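PDB 5GT5: pectate lyase from Paenibacillus sp. 0602, which cleaves polygalacturonate and probably partly methylated pectins by beta-elimination, probably in an endo fashion and with calcium as cofactor. Local coordinates for residues 98-103 with 121-126; 117-122 with 154-159; 291-296 with 340-345. The protein carries 1 engineered substitution. All coordinates share one frame; numbering follows the deposited sequence.

Contact 1 of 3, residues 98-103 with 121-126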
loop_
_atom_site.group_PDB
_atom_site.type_symbol
_atom_site.label_atom_id
_atom_site.label_comp_id
_atom_site.label_asym_id
_atom_site.label_seq_id
_atom_site.Cartn_x
_atom_site.Cartn_y
_atom_site.Cartn_z
ATOM N N GLY A 98 -6.528 5.066 11.095
ATOM C CA GLY A 98 -6.934 3.692 10.871
ATOM C C GLY A 98 -7.992 3.488 9.806
ATOM O O GLY A 98 -8.651 2.444 9.794
ATOM N N PHE A 99 -8.192 4.446 8.904
ATOM C CA PHE A 99 -9.164 4.309 7.832
ATOM C C PHE A 99 -8.605 3.544 6.644
ATOM O O PHE A 99 -7.408 3.645 6.354
ATOM C CB PHE A 99 -9.696 5.688 7.406
ATOM C CG PHE A 99 -10.767 6.199 8.325
ATOM C CD1 PHE A 99 -10.416 6.821 9.522
ATOM C CD2 PHE A 99 -12.119 5.987 8.049
ATOM C CE1 PHE A 99 -11.422 7.242 10.438
ATOM C CE2 PHE A 99 -13.119 6.402 8.952
ATOM C CZ PHE A 99 -12.759 7.063 10.140
ATOM N N ASN A 100 -9.436 2.722 6.011
ATOM C CA ASN A 100 -9.084 2.095 4.747
ATOM C C ASN A 100 -10.160 2.324 3.713
ATOM O O ASN A 100 -11.231 1.704 3.745
ATOM C CB ASN A 100 -8.855 0.602 4.858
ATOM C CG ASN A 100 -8.448 -0.004 3.513
ATOM O OD1 ASN A 100 -7.741 0.610 2.728
ATOM N ND2 ASN A 100 -9.012 -1.159 3.200
ATOM N N GLY A 101 -9.903 3.260 2.823
ATOM C CA GLY A 101 -10.834 3.547 1.763
ATOM C C GLY A 101 -11.813 4.598 2.217
ATOM O O GLY A 101 -12.913 4.287 2.677
ATOM N N LEU A 102 -11.428 5.855 2.078
ATOM C CA LEU A 102 -12.221 6.970 2.577
ATOM C C LEU A 102 -12.106 8.118 1.603
ATOM O O LEU A 102 -11.005 8.445 1.172
ATOM C CB LEU A 102 -11.694 7.385 3.955
ATOM C CG LEU A 102 -12.238 8.697 4.529
ATOM C CD1 LEU A 102 -13.719 8.596 4.898
ATOM C CD2 LEU A 102 -11.406 9.116 5.744
ATOM N N THR A 103 -13.224 8.743 1.254
ATOM C CA THR A 103 -13.230 9.973 0.468
ATOM C C THR A 103 -13.872 11.101 1.251
ATOM O O THR A 103 -15.013 10.968 1.757
ATOM C CB THR A 103 -13.993 9.786 -0.849
ATOM O OG1 THR A 103 -13.322 8.765 -1.597
ATOM C CG2 THR A 103 -14.018 11.086 -1.694
ATOM N N ARG A 121 -1.855 6.151 9.880
ATOM C CA ARG A 121 -2.130 4.701 9.824
ATOM C C ARG A 121 -3.350 4.405 8.942
ATOM O O ARG A 121 -4.180 3.551 9.270
ATOM C CB ARG A 121 -2.309 4.138 11.237
ATOM C CG ARG A 121 -1.050 4.167 12.090
ATOM C CD ARG A 121 -1.354 3.812 13.550
ATOM N NE ARG A 121 -2.099 4.846 14.272
ATOM C CZ ARG A 121 -1.552 5.803 15.024
ATOM N NH1 ARG A 121 -0.228 5.895 15.141
ATOM N NH2 ARG A 121 -2.337 6.681 15.644
ATOM N N SER A 122 -3.477 5.127 7.829
ATOM C CA SER A 122 -4.631 4.983 6.946
ATOM C C SER A 122 -4.195 4.630 5.533
ATOM O O SER A 122 -3.034 4.827 5.125
ATOM C CB SER A 122 -5.424 6.283 6.940
ATOM O OG SER A 122 -6.033 6.519 8.216
ATOM N N SER A 123 -5.124 4.092 4.757
ATOM C CA SER A 123 -4.841 3.731 3.377
ATOM C C SER A 123 -5.995 4.134 2.500
ATOM O O SER A 123 -7.167 4.147 2.924
ATOM C CB SER A 123 -4.581 2.237 3.241
ATOM O OG SER A 123 -5.658 1.518 3.812
ATOM N N ASN A 124 -5.652 4.462 1.256
ATOM C CA ASN A 124 -6.611 4.787 0.214
ATOM C C ASN A 124 -7.578 5.896 0.643
ATOM O O ASN A 124 -8.798 5.724 0.746
ATOM C CB ASN A 124 -7.325 3.510 -0.220
ATOM C CG ASN A 124 -6.375 2.556 -0.873
ATOM O OD1 ASN A 124 -5.523 2.964 -1.652
ATOM N ND2 ASN A 124 -6.425 1.300 -0.443
ATOM N N VAL A 125 -6.992 7.057 0.894
ATOM C CA VAL A 125 -7.720 8.252 1.301
ATOM C C VAL A 125 -7.740 9.243 0.150
ATOM O O VAL A 125 -6.677 9.496 -0.457
ATOM C CB VAL A 125 -7.063 8.893 2.549
ATOM C CG1 VAL A 125 -7.751 10.241 2.896
ATOM C CG2 VAL A 125 -7.101 7.908 3.747
ATOM N N ILE A 126 -8.913 9.787 -0.149
ATOM C CA ILE A 126 -9.074 10.806 -1.187
ATOM C C ILE A 126 -9.668 12.047 -0.513
ATOM O O ILE A 126 -10.653 11.943 0.240
ATOM C CB ILE A 126 -9.996 10.312 -2.324
ATOM C CG1 ILE A 126 -9.352 9.121 -3.038
ATOM C CG2 ILE A 126 -10.374 11.471 -3.261
ATOM C CD1 ILE A 126 -10.192 8.590 -4.210
#
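Phe-99 to Thr-103 pair in parallel with Ser-122 to Ile-126 where two successive coils of the parallel beta-helix turn a corner. This is the right-handed solenoid of polysaccharide lyase family 1. Ser-123 N bonds to Phe-99 O, and Gly-101 N bonds to Ser-123 O. Past the corner, Leu-102 N meets Asn-124 O at 3.0 Å and Ile-126 N meets Leu-102 O at 2.8 Å. The corner itself falls at Gly-101 and Asn-124. A CB on Gly-101 would be jammed against the carbonyl oxygen of Asn-100, so the bend calls for glycine. Ser-122 OG accepts from Phe-99 N at 3.1 Å and donates to Lys-120 O.

Asn-100 CG, anti to the backbone N (chi1 -178°), is thereby set 3.2 Å from Ser-123 OG. Asn-100 OD1 takes a short 2.5 Å bond from Ser-123 OG, which approaches from above the carbonyl plane. An alanine in place of Asn-100 would probably leave the Ser-123 hydroxyl without this acceptor and free to turn. Asn-124 ND2 comes within 3.5 Å of Asn-100 OD1, while Asn-124 OD1 accepts from Ser-256 of the second subunit. Further on, Thr-103 and Ile-126 lie side by side, with their CG2 methyls 4.0 Å apart.

Backbone bonds thus carry the pairing through the bend, and Asn-100, Ser-123 and Asn-124 put polar groups at the subunit interface, where the second subunit packs.

Contact 2 of 3, residues 117-122 with 154-159; sequences ISVKRS and ITLEES
Glu-158 CG stands between its own backbone N and carbonyl carbon (chi1 66°), and a bend at chi2 (-97°) keeps CD beside Arg-121 CG. Glu-158 CG packs 3.5 Å from Arg-121 CG. The two side chains run side by side with their flat groups nearly parallel. Arg-121 NH1 lies 3.5 Å from Glu-158 OE2 in a long, weak salt bridge. The oxygen is well out of the guanidinium plane, so the pairing is of charges, with no N-H aimed at it. The stronger partner of Arg-121 is Asp-97. Lys-120 CB sits 4.1 Å above the guanidinium plane of Arg-121, over its centre.

Strands 115-120 and 154-157 are neighbouring strands, from successive coils, paired in parallel in one sheet of the beta-helix. Backbone bonds run from Thr-155 N to Ile-117 O, Val-119 N to Thr-155 O and Glu-157 N to Val-119 O. On one face, Leu-156 CD2 touches Val-119 CB at 3.8 Å. On the other, Lys-120 and Glu-157 lie alongside, but NZ and OE1 are 4.4 Å apart, beyond a salt bridge. A water joins Ser-118 OG to Glu-157 OE2. Thr-155 lies beside Asp-152 and Asp-178, which probably bind calcium.

After the strands, Ser-159 OG accepts from Ser-122 N at 3.1 Å and donates to Glu-157 O at 2.9 Å. Glu-157 O also takes Arg-121 N, at 3.1 Å.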
loop_
_atom_site.group_PDB
_atom_site.type_symbol
_atom_site.label_atom_id
_atom_site.label_comp_id
_atom_site.label_asym_id
_atom_site.label_seq_id
_atom_site.Cartn_x
_atom_site.Cartn_y
_atom_site.Cartn_z
ATOM N N ILE A 117 -5.417 18.851 9.971
ATOM C CA ILE A 117 -5.813 17.450 9.737
ATOM C C ILE A 117 -4.573 16.572 9.743
ATOM O O ILE A 117 -3.587 16.871 9.063
ATOM C CB ILE A 117 -6.568 17.267 8.433
ATOM C CG1 ILE A 117 -7.909 18.020 8.524
ATOM C CG2 ILE A 117 -6.817 15.730 8.153
ATOM C CD1 ILE A 117 -8.715 17.963 7.271
ATOM N N SER A 118 -4.615 15.504 10.535
ATOM C CA SER A 118 -3.543 14.520 10.578
ATOM C C SER A 118 -4.127 13.197 10.120
ATOM O O SER A 118 -5.132 12.735 10.665
ATOM C CB SER A 118 -3.015 14.408 12.003
ATOM O OG SER A 118 -2.090 13.337 12.153
ATOM N N VAL A 119 -3.544 12.634 9.069
ATOM C CA VAL A 119 -3.936 11.309 8.596
ATOM C C VAL A 119 -2.889 10.333 9.062
ATOM O O VAL A 119 -1.708 10.459 8.722
ATOM C CB VAL A 119 -4.068 11.259 7.076
ATOM C CG1 VAL A 119 -4.441 9.836 6.612
ATOM C CG2 VAL A 119 -5.098 12.303 6.568
ATOM N N LYS A 120 -3.281 9.380 9.898
ATOM C CA LYS A 120 -2.324 8.415 10.467
ATOM C C LYS A 120 -2.799 7.015 10.214
ATOM O O LYS A 120 -3.986 6.737 10.327
ATOM C CB LYS A 120 -2.204 8.560 11.992
ATOM C CG LYS A 120 -1.604 9.880 12.430
ATOM C CD LYS A 120 -1.486 9.962 13.946
ATOM C CE LYS A 120 -0.814 11.270 14.399
ATOM N NZ LYS A 120 -0.681 11.278 15.889
ATOM N N ARG A 121 -1.855 6.151 9.880
ATOM C CA ARG A 121 -2.130 4.701 9.824
ATOM C C ARG A 121 -3.350 4.405 8.942
ATOM O O ARG A 121 -4.180 3.551 9.270
ATOM C CB ARG A 121 -2.309 4.138 11.237
ATOM C CG ARG A 121 -1.050 4.167 12.090
ATOM C CD ARG A 121 -1.354 3.812 13.550
ATOM N NE ARG A 121 -2.099 4.846 14.272
ATOM C CZ ARG A 121 -1.552 5.803 15.024
ATOM N NH1 ARG A 121 -0.228 5.895 15.141
ATOM N NH2 ARG A 121 -2.337 6.681 15.644
ATOM N N SER A 122 -3.477 5.127 7.829
ATOM C CA SER A 122 -4.631 4.983 6.946
ATOM C C SER A 122 -4.195 4.630 5.533
ATOM O O SER A 122 -3.034 4.827 5.125
ATOM C CB SER A 122 -5.424 6.283 6.940
ATOM O OG SER A 122 -6.033 6.519 8.216
ATOM N N ILE A 154 -2.431 19.720 6.398
ATOM C CA ILE A 154 -2.566 18.254 6.293
ATOM C C ILE A 154 -1.202 17.641 6.536
ATOM O O ILE A 154 -0.202 18.067 5.926
ATOM C CB ILE A 154 -3.074 17.808 4.913
ATOM C CG1 ILE A 154 -4.449 18.415 4.637
ATOM C CG2 ILE A 154 -3.143 16.277 4.835
ATOM C CD1 ILE A 154 -4.990 18.100 3.225
ATOM N N THR A 155 -1.150 16.652 7.428
ATOM C CA THR A 155 0.056 15.843 7.678
ATOM C C THR A 155 -0.338 14.418 7.439
ATOM O O THR A 155 -1.380 13.945 7.940
ATOM C CB THR A 155 0.578 16.008 9.096
ATOM O OG1 THR A 155 0.867 17.404 9.320
ATOM C CG2 THR A 155 1.867 15.270 9.295
ATOM N N LEU A 156 0.477 13.718 6.669
ATOM C CA LEU A 156 0.256 12.304 6.410
ATOM C C LEU A 156 1.348 11.518 7.131
ATOM O O LEU A 156 2.537 11.790 6.961
ATOM C CB LEU A 156 0.321 12.028 4.917
ATOM C CG LEU A 156 -0.483 12.992 4.033
ATOM C CD1 LEU A 156 -0.228 12.653 2.576
ATOM C CD2 LEU A 156 -1.964 12.897 4.353
ATOM N N GLU A 157 0.963 10.515 7.922
ATOM C CA GLU A 157 1.940 9.723 8.680
ATOM C C GLU A 157 1.652 8.252 8.576
ATOM O O GLU A 157 0.503 7.826 8.775
ATOM C CB GLU A 157 1.964 10.101 10.167
ATOM C CG GLU A 157 2.467 11.525 10.421
ATOM C CD GLU A 157 2.490 11.906 11.888
ATOM O OE1 GLU A 157 2.387 11.002 12.727
ATOM O OE2 GLU A 157 2.616 13.114 12.201
ATOM N N GLU A 158 2.702 7.475 8.301
ATOM C CA GLU A 158 2.599 5.998 8.174
ATOM C C GLU A 158 1.353 5.533 7.445
ATOM O O GLU A 158 0.679 4.580 7.861
ATOM C CB GLU A 158 2.760 5.292 9.520
ATOM C CG GLU A 158 1.721 5.525 10.532
ATOM C CD GLU A 158 2.103 6.598 11.506
ATOM O OE1 GLU A 158 3.313 6.889 11.627
ATOM O OE2 GLU A 158 1.192 7.124 12.182
ATOM N N SER A 159 1.077 6.201 6.329
ATOM C CA SER A 159 -0.103 5.947 5.497
ATOM C C SER A 159 0.315 5.511 4.089
ATOM O O SER A 159 1.508 5.563 3.718
ATOM C CB SER A 159 -0.997 7.191 5.470
ATOM O OG SER A 159 -1.582 7.398 6.768
HETATM O O HOH W 1 -1.734 18.580 10.024
HETATM O O HOH W 2 0.463 14.466 12.346
#

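Contact 3 of 3, residues 291-296 with 340-345; sequences IMDATD and VIKDVQ
Thr-295 OG1 is gripped from two sides of the contact. It accepts from Lys-342 NZ at 2.7 Å and donates to Asp-293 OD1 at 2.6 Å, on the syn lone pair. The same Asp-293 OD1 takes Thr-295 N at 3.1 Å, nearly in line with its C-O bond, which makes an Asx turn into the helix that follows. Lys-342 runs extended to CE, and then chi4 (-68°) turns NZ toward the threonine. Lys-342 NZ also forms a salt bridge with Asp-343 OD2 at 3.1 Å, met from above the carboxylate plane. The ammonium group thus donates to a hydroxyl and to a carboxylate, and the carboxylate probably offsets its charge. Asp-343 OD1 is held by Asp-374 N.

Met-292 and Ile-341 pack side by side on the other face, SD to CD1 at 4.0 Å. Ala-294 CB touches Val-344 CG2 at 3.9 Å. The backbones pair in parallel through Met-292 N to Val-340 O, Lys-342 N to Met-292 O and Ala-294 N to Lys-342 O.

Strand 291-293 lies between strands 262-271 and 340-342, and strand 369-372 follows beyond. Ala-294 occupies the N-cap position of helix 295-301, and helix 419-423 packs on Ile-291.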
loop_
_atom_site.group_PDB
_atom_site.type_symbol
_atom_site.label_atom_id
_atom_site.label_comp_id
_atom_site.label_asym_id
_atom_site.label_seq_id
_atom_site.Cartn_x
_atom_site.Cartn_y
_atom_site.Cartn_z
ATOM N N ILE A 291 3.465 24.958 -11.405
ATOM C CA ILE A 291 3.905 26.350 -11.505
ATOM C C ILE A 291 4.406 26.795 -10.146
ATOM O O ILE A 291 3.696 26.617 -9.143
ATOM C CB ILE A 291 2.753 27.264 -11.922
ATOM C CG1 ILE A 291 2.260 26.858 -13.312
ATOM C CG2 ILE A 291 3.194 28.732 -11.930
ATOM C CD1 ILE A 291 1.063 27.654 -13.763
ATOM N N MET A 292 5.633 27.329 -10.089
ATOM C CA MET A 292 6.109 27.991 -8.876
ATOM C C MET A 292 6.236 29.447 -9.272
ATOM O O MET A 292 7.165 29.800 -9.996
ATOM C CB MET A 292 7.491 27.491 -8.448
ATOM C CG MET A 292 7.628 25.969 -8.289
ATOM S SD MET A 292 9.372 25.619 -7.900
ATOM C CE MET A 292 9.464 23.871 -8.272
ATOM N N ASP A 293 5.304 30.286 -8.850
ATOM C CA ASP A 293 5.280 31.700 -9.225
ATOM C C ASP A 293 5.395 32.529 -7.967
ATOM O O ASP A 293 4.401 32.715 -7.237
ATOM C CB ASP A 293 3.982 32.022 -9.962
ATOM C CG ASP A 293 3.947 33.423 -10.481
ATOM O OD1 ASP A 293 4.699 34.278 -9.997
ATOM O OD2 ASP A 293 3.147 33.680 -11.397
ATOM N N ALA A 294 6.593 33.053 -7.723
ATOM C CA ALA A 294 6.902 33.806 -6.502
ATOM C C ALA A 294 7.038 35.303 -6.821
ATOM O O ALA A 294 7.744 36.023 -6.122
ATOM C CB ALA A 294 8.211 33.272 -5.846
ATOM N N THR A 295 6.328 35.770 -7.846
ATOM C CA THR A 295 6.398 37.182 -8.277
ATOM C C THR A 295 6.205 38.174 -7.138
ATOM O O THR A 295 6.997 39.117 -6.973
ATOM C CB THR A 295 5.336 37.466 -9.354
ATOM O OG1 THR A 295 5.624 36.698 -10.531
ATOM C CG2 THR A 295 5.316 38.983 -9.727
ATOM N N ASP A 296 5.155 37.983 -6.353
ATOM C CA ASP A 296 4.860 38.927 -5.283
ATOM C C ASP A 296 5.849 38.839 -4.136
ATOM O O ASP A 296 6.214 39.847 -3.517
ATOM C CB ASP A 296 3.439 38.734 -4.793
ATOM C CG ASP A 296 2.441 38.677 -5.923
ATOM O OD1 ASP A 296 2.371 39.652 -6.685
ATOM O OD2 ASP A 296 1.742 37.643 -6.062
ATOM N N VAL A 340 6.691 25.554 -14.949
ATOM C CA VAL A 340 6.960 26.984 -15.077
ATOM C C VAL A 340 7.410 27.519 -13.722
ATOM O O VAL A 340 6.729 27.302 -12.707
ATOM C CB VAL A 340 5.671 27.720 -15.505
ATOM C CG1 VAL A 340 5.929 29.220 -15.554
ATOM C CG2 VAL A 340 5.173 27.177 -16.855
ATOM N N ILE A 341 8.559 28.196 -13.692
ATOM C CA ILE A 341 9.121 28.747 -12.461
ATOM C C ILE A 341 9.414 30.212 -12.706
ATOM O O ILE A 341 10.142 30.561 -13.654
ATOM C CB ILE A 341 10.411 27.996 -12.061
ATOM C CG1 ILE A 341 10.064 26.512 -11.810
ATOM C CG2 ILE A 341 11.042 28.587 -10.809
ATOM C CD1 ILE A 341 11.260 25.650 -11.460
ATOM N N LYS A 342 8.854 31.061 -11.868
ATOM C CA LYS A 342 9.007 32.495 -12.002
ATOM C C LYS A 342 9.418 33.139 -10.701
ATOM O O LYS A 342 8.731 32.981 -9.673
ATOM C CB LYS A 342 7.704 33.126 -12.517
ATOM C CG LYS A 342 7.852 34.625 -12.796
ATOM C CD LYS A 342 6.617 35.197 -13.448
ATOM C CE LYS A 342 6.880 36.643 -13.836
ATOM N NZ LYS A 342 7.021 37.497 -12.641
ATOM N N ASP A 343 10.530 33.873 -10.766
ATOM C CA ASP A 343 11.002 34.717 -9.677
ATOM C C ASP A 343 11.357 33.932 -8.420
ATOM O O ASP A 343 11.243 34.420 -7.301
ATOM C CB ASP A 343 10.023 35.863 -9.423
ATOM C CG ASP A 343 10.157 36.970 -10.465
ATOM O OD1 ASP A 343 11.190 36.982 -11.172
ATOM O OD2 ASP A 343 9.253 37.838 -10.559
ATOM N N VAL A 344 11.852 32.725 -8.645
ATOM C CA VAL A 344 12.455 31.900 -7.600
ATOM C C VAL A 344 13.959 31.915 -7.832
ATOM O O VAL A 344 14.432 31.474 -8.885
ATOM C CB VAL A 344 11.920 30.451 -7.655
ATOM C CG1 VAL A 344 12.669 29.577 -6.652
ATOM C CG2 VAL A 344 10.392 30.422 -7.376
ATOM N N GLN A 345 14.711 32.438 -6.873
ATOM C CA GLN A 345 16.150 32.637 -7.078
ATOM C C GLN A 345 16.945 31.325 -7.101
ATOM O O GLN A 345 17.930 31.191 -7.848
ATOM C CB GLN A 345 16.701 33.577 -6.011
ATOM C CG GLN A 345 18.200 33.941 -6.279
ATOM C CD GLN A 345 18.682 35.111 -5.450
ATOM O OE1 GLN A 345 17.893 35.824 -4.833
ATOM N NE2 GLN A 345 19.990 35.329 -5.452
#

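Contacts 1 and 2 are neighbours, with centres 9 Å apart. They share Arg-121 and Ser-122, which lie between strands 115-120 and 125-128. The chain leaves the sheet of contact 2 at these residues and enters the face that holds contact 1. Contact 3 comes later, on the opposite side of the chain's centre, its centre about 34 Å from that of contact 1 and 29 Å from that of contact 2. Contacts 1 and 2 have a coil in common, and contact 3 joins two coils further along the same beta-helix. Contact 2 lies beside the probable calcium ligands Asp-152 and Asp-178, while contact 3 extends the same solenoid past them.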